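RNase NGR3 from Nicotiana glutinosa probably cleaves RNA as an endonuclease of the RNase T2 family, and binds mononucleotides such as AMP and GMP. One contact in two of its structures: PDB 1VCZ (chain A, 1.80 Å), residues T75-W80 and R92-E97, and PDB 1VD3 (chain B, 1.80 Å), residues T75-W80 and R92-E97. Both blocks share one frame: the second was fitted to the first on N, CA, C and O of the twelve residues, RMSD 0.10 Å. Numbering follows each deposited sequence.

Structure 1 (1VCZ). With 5GP (guanosine-5'-monophosphate), chain C.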
# COMPACT_ATOMS: atom_id res chain seq x y z
N THR A 75 10.87 -3.73 11.59
CA THR A 75 10.82 -3.46 10.15
C THR A 75 9.42 -3.00 9.77
O THR A 75 9.26 -2.10 8.97
CB THR A 75 11.17 -4.71 9.34
OG1 THR A 75 12.49 -5.13 9.71
CG2 THR A 75 11.18 -4.40 7.83
N MET A 76 8.40 -3.61 10.37
CA MET A 76 7.03 -3.20 10.06
C MET A 76 6.73 -1.79 10.58
O MET A 76 5.93 -1.08 10.00
CB MET A 76 6.04 -4.18 10.65
CG MET A 76 6.13 -5.56 10.00
SD MET A 76 5.20 -6.84 10.87
CE MET A 76 6.15 -7.09 12.33
N GLU A 77 7.37 -1.38 11.68
CA GLU A 77 7.11 -0.03 12.19
C GLU A 77 7.56 1.00 11.16
O GLU A 77 7.00 2.09 11.08
CB GLU A 77 7.84 0.19 13.53
CG GLU A 77 7.29 -0.67 14.64
CD GLU A 77 8.03 -0.47 15.97
OE1 GLU A 77 9.27 -0.44 15.97
OE2 GLU A 77 7.35 -0.36 17.01
N LYS A 78 8.55 0.64 10.37
CA LYS A 78 9.06 1.55 9.36
C LYS A 78 8.48 1.35 7.96
O LYS A 78 8.41 2.30 7.18
CB LYS A 78 10.59 1.47 9.28
CG LYS A 78 11.27 2.14 10.50
CD LYS A 78 12.73 2.54 10.22
CE LYS A 78 13.39 3.16 11.47
NZ LYS A 78 14.83 3.53 11.26
N ASN A 79 8.04 0.13 7.66
CA ASN A 79 7.48 -0.14 6.33
C ASN A 79 5.96 -0.27 6.26
O ASN A 79 5.39 -0.28 5.17
CB ASN A 79 8.14 -1.39 5.73
CG ASN A 79 9.65 -1.22 5.53
OD1 ASN A 79 10.13 -0.14 5.17
ND2 ASN A 79 10.40 -2.30 5.76
N TRP A 80 5.32 -0.35 7.43
CA TRP A 80 3.86 -0.48 7.53
C TRP A 80 3.37 0.34 8.70
O TRP A 80 2.61 -0.16 9.55
CB TRP A 80 3.47 -1.94 7.79
CG TRP A 80 2.04 -2.26 7.43
CD1 TRP A 80 0.96 -1.43 7.48
CD2 TRP A 80 1.56 -3.53 6.96
NE1 TRP A 80 -0.18 -2.11 7.05
CE2 TRP A 80 0.17 -3.40 6.73
CE3 TRP A 80 2.18 -4.76 6.71
CZ2 TRP A 80 -0.61 -4.46 6.26
CZ3 TRP A 80 1.40 -5.81 6.24
CH2 TRP A 80 0.02 -5.65 6.03
N ARG A 92 -2.31 -1.94 16.22
CA ARG A 92 -3.75 -1.92 16.01
C ARG A 92 -4.01 -1.99 14.51
O ARG A 92 -4.92 -2.69 14.06
CB ARG A 92 -4.38 -0.63 16.55
CG ARG A 92 -5.78 -0.39 15.96
CD ARG A 92 -6.37 0.98 16.28
NE ARG A 92 -6.86 1.08 17.65
CZ ARG A 92 -7.68 2.03 18.08
NH1 ARG A 92 -8.11 2.97 17.25
NH2 ARG A 92 -8.06 2.05 19.36
N PHE A 93 -3.22 -1.25 13.75
CA PHE A 93 -3.36 -1.22 12.30
C PHE A 93 -3.04 -2.63 11.77
O PHE A 93 -3.79 -3.16 10.96
CB PHE A 93 -2.40 -0.17 11.71
CG PHE A 93 -2.53 0.05 10.20
CD1 PHE A 93 -3.72 -0.19 9.53
CD2 PHE A 93 -1.44 0.53 9.48
CE1 PHE A 93 -3.82 0.04 8.14
CE2 PHE A 93 -1.52 0.77 8.10
CZ PHE A 93 -2.72 0.52 7.42
N TRP A 94 -1.97 -3.25 12.25
CA TRP A 94 -1.64 -4.60 11.79
C TRP A 94 -2.65 -5.65 12.21
O TRP A 94 -2.92 -6.59 11.47
CB TRP A 94 -0.25 -5.03 12.27
CG TRP A 94 0.80 -4.06 11.90
CD1 TRP A 94 0.83 -3.28 10.76
CD2 TRP A 94 1.93 -3.68 12.68
NE1 TRP A 94 1.91 -2.44 10.81
CE2 TRP A 94 2.60 -2.65 11.97
CE3 TRP A 94 2.44 -4.09 13.92
CZ2 TRP A 94 3.76 -2.04 12.45
CZ3 TRP A 94 3.60 -3.48 14.40
CH2 TRP A 94 4.25 -2.47 13.66
N SER A 95 -3.18 -5.52 13.43
CA SER A 95 -4.17 -6.49 13.90
C SER A 95 -5.44 -6.39 13.05
O SER A 95 -6.02 -7.40 12.66
CB SER A 95 -4.51 -6.24 15.38
OG SER A 95 -5.64 -7.01 15.76
N HIS A 96 -5.85 -5.17 12.76
CA HIS A 96 -7.03 -4.95 11.94
C HIS A 96 -6.83 -5.54 10.52
O HIS A 96 -7.72 -6.22 10.01
CB HIS A 96 -7.34 -3.47 11.85
CG HIS A 96 -8.41 -3.14 10.85
ND1 HIS A 96 -9.68 -3.67 10.92
CD2 HIS A 96 -8.39 -2.35 9.75
CE1 HIS A 96 -10.40 -3.22 9.91
NE2 HIS A 96 -9.64 -2.42 9.18
N GLU A 97 -5.68 -5.29 9.90
CA GLU A 97 -5.40 -5.82 8.56
C GLU A 97 -5.36 -7.35 8.57
O GLU A 97 -5.87 -8.01 7.66
CB GLU A 97 -4.08 -5.27 8.03
CG GLU A 97 -4.15 -3.81 7.69
CD GLU A 97 -5.17 -3.52 6.61
OE1 GLU A 97 -5.93 -2.56 6.77
OE2 GLU A 97 -5.21 -4.23 5.58
P 5GP C . -8.55 -1.87 6.05
O1P 5GP C . -7.85 -2.00 4.76
O2P 5GP C . -10.00 -1.43 5.95
O3P 5GP C . -8.46 -3.21 6.87
O5' 5GP C . -7.82 -0.78 7.01
C5' 5GP C . -7.97 0.63 6.76
C4' 5GP C . -8.25 1.41 8.03
O4' 5GP C . -6.95 1.49 8.70
C3' 5GP C . -8.72 2.85 7.88
O3' 5GP C . -10.13 2.98 8.00
C2' 5GP C . -8.02 3.65 8.98
O2' 5GP C . -8.90 3.97 10.08
C1' 5GP C . -6.85 2.75 9.40
N9 5GP C . -5.45 3.27 9.29
C8 5GP C . -4.50 3.39 10.27
N7 5GP C . -3.38 3.97 9.90
C5 5GP C . -3.58 4.18 8.52
C6 5GP C . -2.67 4.73 7.56
O6 5GP C . -1.51 5.06 7.74
N1 5GP C . -3.27 4.87 6.27
C2 5GP C . -4.55 4.40 5.95
N2 5GP C . -4.89 4.58 4.64
N3 5GP C . -5.39 3.80 6.84
C4 5GP C . -4.85 3.75 8.12
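Trp94 and Trp80 lock together where helix 73-79 ends against helix 91-102, in the buried interior of this RNase T2 fold. Trp94 NE1 donates to Trp80 O at 2.7 Å, which satisfies the indole N-H and ties it to the first residue past the helix end. The edge of Trp94 points at the face of the Trp80 ring, planes at 70°. Trp80 CG stands anti to its backbone N (chi1 -160°), and the indole reaches along helix 91-102, its NE1 3.3 Å from Phe93 CE2 and its CZ2 4.0 Å from Glu97 CB. Met76 covers a face of Trp94 in a CH-pi contact, with CB 3.6 Å from CZ2; chi3 of -72° holds the methyl CE off that ring, 4.9 Å from CZ3. Packing is looser toward solvent, where Glu77, partly exposed, touches Trp94 through CG, 3.7 Å from CH2. On the ligand side, Glu97, a predicted active-site residue, accepts from Trp46 through OE2. Guanosine-5'-monophosphate lies over a face of Phe93, and its O3P is 2.7 Å from His96 NE2.

Structure 2 (1VD3). With U2P (phosphoric acid mono-[2-(2,4-dioxo-3,4-dihydro-2H-pyrimidin-1-yl)-4-hydroxy-5-hydroxymethyl-tetrahydro-furan-3-yl] ester), chain D.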
# COMPACT_ATOMS: atom_id res chain seq x y z
N THR B 75 10.88 -3.67 11.58
CA THR B 75 10.84 -3.38 10.15
C THR B 75 9.45 -2.87 9.78
O THR B 75 9.31 -1.93 9.01
CB THR B 75 11.14 -4.63 9.30
OG1 THR B 75 12.42 -5.15 9.65
CG2 THR B 75 11.13 -4.29 7.81
N MET B 76 8.43 -3.52 10.34
CA MET B 76 7.05 -3.15 10.08
C MET B 76 6.74 -1.75 10.58
O MET B 76 5.95 -1.02 9.98
CB MET B 76 6.12 -4.17 10.71
CG MET B 76 6.11 -5.50 9.96
SD MET B 76 5.22 -6.79 10.82
CE MET B 76 3.60 -6.01 10.98
N GLU B 77 7.37 -1.35 11.69
CA GLU B 77 7.13 -0.01 12.22
C GLU B 77 7.59 1.01 11.19
O GLU B 77 7.09 2.13 11.15
CB GLU B 77 7.90 0.20 13.53
CG GLU B 77 7.49 -0.76 14.63
CD GLU B 77 8.19 -0.46 15.94
OE1 GLU B 77 9.42 -0.27 15.94
OE2 GLU B 77 7.50 -0.42 16.98
N LYS B 78 8.54 0.61 10.34
CA LYS B 78 9.06 1.52 9.33
C LYS B 78 8.48 1.33 7.93
O LYS B 78 8.43 2.29 7.16
CB LYS B 78 10.59 1.42 9.26
CG LYS B 78 11.29 2.03 10.47
CD LYS B 78 12.77 2.23 10.20
CE LYS B 78 13.46 2.88 11.39
NZ LYS B 78 14.90 3.18 11.10
N ASN B 79 8.06 0.12 7.60
CA ASN B 79 7.52 -0.14 6.26
C ASN B 79 6.00 -0.32 6.22
O ASN B 79 5.42 -0.40 5.14
CB ASN B 79 8.18 -1.37 5.64
CG ASN B 79 9.67 -1.18 5.42
OD1 ASN B 79 10.12 -0.10 5.01
ND2 ASN B 79 10.45 -2.22 5.67
N TRP B 80 5.38 -0.39 7.40
CA TRP B 80 3.94 -0.57 7.50
C TRP B 80 3.42 0.22 8.70
O TRP B 80 2.70 -0.30 9.55
CB TRP B 80 3.62 -2.05 7.70
CG TRP B 80 2.20 -2.42 7.39
CD1 TRP B 80 1.10 -1.61 7.46
CD2 TRP B 80 1.73 -3.71 6.98
NE1 TRP B 80 -0.03 -2.32 7.12
CE2 TRP B 80 0.33 -3.61 6.82
CE3 TRP B 80 2.35 -4.94 6.74
CZ2 TRP B 80 -0.46 -4.70 6.42
CZ3 TRP B 80 1.57 -6.03 6.34
CH2 TRP B 80 0.18 -5.89 6.19
N ARG B 92 -2.32 -1.97 16.32
CA ARG B 92 -3.76 -1.94 16.09
C ARG B 92 -4.05 -2.08 14.60
O ARG B 92 -4.91 -2.85 14.19
CB ARG B 92 -4.37 -0.62 16.59
CG ARG B 92 -5.84 -0.46 16.21
CD ARG B 92 -6.41 0.91 16.55
NE ARG B 92 -6.62 1.09 17.99
CZ ARG B 92 -7.21 2.16 18.52
NH1 ARG B 92 -7.65 3.14 17.74
NH2 ARG B 92 -7.36 2.25 19.84
N PHE B 93 -3.31 -1.31 13.80
CA PHE B 93 -3.47 -1.33 12.35
C PHE B 93 -3.13 -2.71 11.78
O PHE B 93 -3.84 -3.23 10.93
CB PHE B 93 -2.59 -0.25 11.74
CG PHE B 93 -2.72 -0.12 10.24
CD1 PHE B 93 -3.95 -0.30 9.61
CD2 PHE B 93 -1.61 0.22 9.47
CE1 PHE B 93 -4.07 -0.13 8.23
CE2 PHE B 93 -1.73 0.38 8.09
CZ PHE B 93 -2.96 0.21 7.47
N TRP B 94 -2.05 -3.30 12.27
CA TRP B 94 -1.65 -4.62 11.79
C TRP B 94 -2.66 -5.66 12.22
O TRP B 94 -2.95 -6.61 11.49
CB TRP B 94 -0.26 -5.01 12.33
CG TRP B 94 0.80 -4.04 11.94
CD1 TRP B 94 0.89 -3.35 10.76
CD2 TRP B 94 1.93 -3.64 12.72
NE1 TRP B 94 2.00 -2.54 10.77
CE2 TRP B 94 2.66 -2.70 11.96
CE3 TRP B 94 2.40 -3.99 14.00
CZ2 TRP B 94 3.83 -2.10 12.42
CZ3 TRP B 94 3.57 -3.39 14.46
CH2 TRP B 94 4.27 -2.46 13.68
N SER B 95 -3.21 -5.49 13.42
CA SER B 95 -4.21 -6.42 13.92
C SER B 95 -5.43 -6.33 13.02
O SER B 95 -6.00 -7.35 12.62
CB SER B 95 -4.59 -6.07 15.36
OG SER B 95 -5.66 -6.89 15.80
N HIS B 96 -5.83 -5.10 12.72
CA HIS B 96 -6.98 -4.84 11.87
C HIS B 96 -6.83 -5.47 10.49
O HIS B 96 -7.75 -6.12 10.00
CB HIS B 96 -7.19 -3.33 11.72
CG HIS B 96 -8.14 -2.97 10.62
ND1 HIS B 96 -9.50 -3.23 10.70
CD2 HIS B 96 -7.94 -2.39 9.42
CE1 HIS B 96 -10.08 -2.82 9.59
NE2 HIS B 96 -9.16 -2.31 8.79
N GLU B 97 -5.69 -5.25 9.85
CA GLU B 97 -5.45 -5.81 8.52
C GLU B 97 -5.41 -7.33 8.57
O GLU B 97 -5.93 -8.00 7.68
CB GLU B 97 -4.15 -5.26 7.93
CG GLU B 97 -4.24 -3.77 7.56
CD GLU B 97 -5.25 -3.50 6.46
OE1 GLU B 97 -6.08 -2.57 6.61
OE2 GLU B 97 -5.22 -4.20 5.42
O5' U2P D . -11.04 3.45 0.92
C5' U2P D . -11.73 2.18 0.98
C4' U2P D . -11.25 1.38 2.20
O4' U2P D . -11.96 0.05 2.23
C1' U2P D . -11.07 -1.18 2.17
N1 U2P D . -11.21 -2.07 0.93
C6 U2P D . -11.42 -1.38 -0.24
C5 U2P D . -11.35 -2.00 -1.51
C4 U2P D . -11.08 -3.46 -1.56
O4 U2P D . -10.89 -4.05 -2.61
N3 U2P D . -11.04 -4.12 -0.29
C2 U2P D . -11.12 -3.50 0.98
O2 U2P D . -11.11 -4.17 1.99
C2' U2P D . -9.72 -0.55 2.57
O2' U2P D . -9.57 -0.44 4.02
P U2P D . -9.17 -1.59 5.02
O1P U2P D . -9.17 -1.64 6.46
O2P U2P D . -9.51 -2.91 4.41
O3P U2P D . -7.72 -1.55 4.89
C3' U2P D . -9.79 0.89 2.04
O3' U2P D . -8.88 1.73 2.85
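Trp94 NE1 donates to Trp80 O at 2.6 Å, a bond that fixes the indole against the residue just beyond the helix end. The Trp94 ring turns its edge to the face of Trp80, planes at 75°. In Trp80, CG swings to the far side from the backbone N (chi1 -162°), directing the indole along helix 91-102; its NE1 comes within 3.3 Å of Phe93 CE2, and its CZ2 lies 4.0 Å from Glu97 CB. Met76 covers a face of Trp94: CB is 3.5 Å from CZ2, and chi3 of 58° folds the methyl inward, so that CE sits over the five-membered ring, 3.4 Å from CD2, in a CH-pi contact. Glu77 marks the looser, partly exposed margin, its CG 3.8 Å from Trp94 CH2. On the ligand side, Glu97, the predicted active-site residue, accepts from Trp46 and lies beside the phosphate of the uridine 2'-monophosphate. His96 NE2 points at O1P of that phosphate at 2.4 Å, so short that the exact length is doubtful.

Comparison
The two structures share the same backbone course at this contact, and Trp80(A), Phe93(A), Trp94(A), Glu77(A), His96(A) and Glu97(A) keep their places with their counterparts. The hydrogen bond from Trp94(A) NE1 to Trp80(A) O, 2.7 Å, recurs between Trp94(B) NE1 and Trp80(B) O.

The side-chain change lies at the end of Met76. Its chi3 is -72° in Met76(A) and 58° in Met76(B), and the two CE atoms stand 3.1 Å apart after superposition. The rotation moves the methyl alone: CB stays against the indole in both, 3.6 Å from CZ2 between Met76(A) and Trp94(A) and 3.5 Å between Met76(B) and Trp94(B). In Met76(A) the methyl CE is held off the indole, 4.9 Å from CZ3 of Trp94(A). CE leaves that place in Met76(B) and lies over the five-membered ring of Trp94(B), 3.4 Å from CD2. Why the methyl turns cannot be told from these two crystals.

The bound nucleotide also differs. Guanosine-5'-monophosphate touches Phe93(A), His96(A) and Glu97(A); the uridine 2'-monophosphate bound at this place instead, wholly or in part, touches His96(B) and Glu97(B).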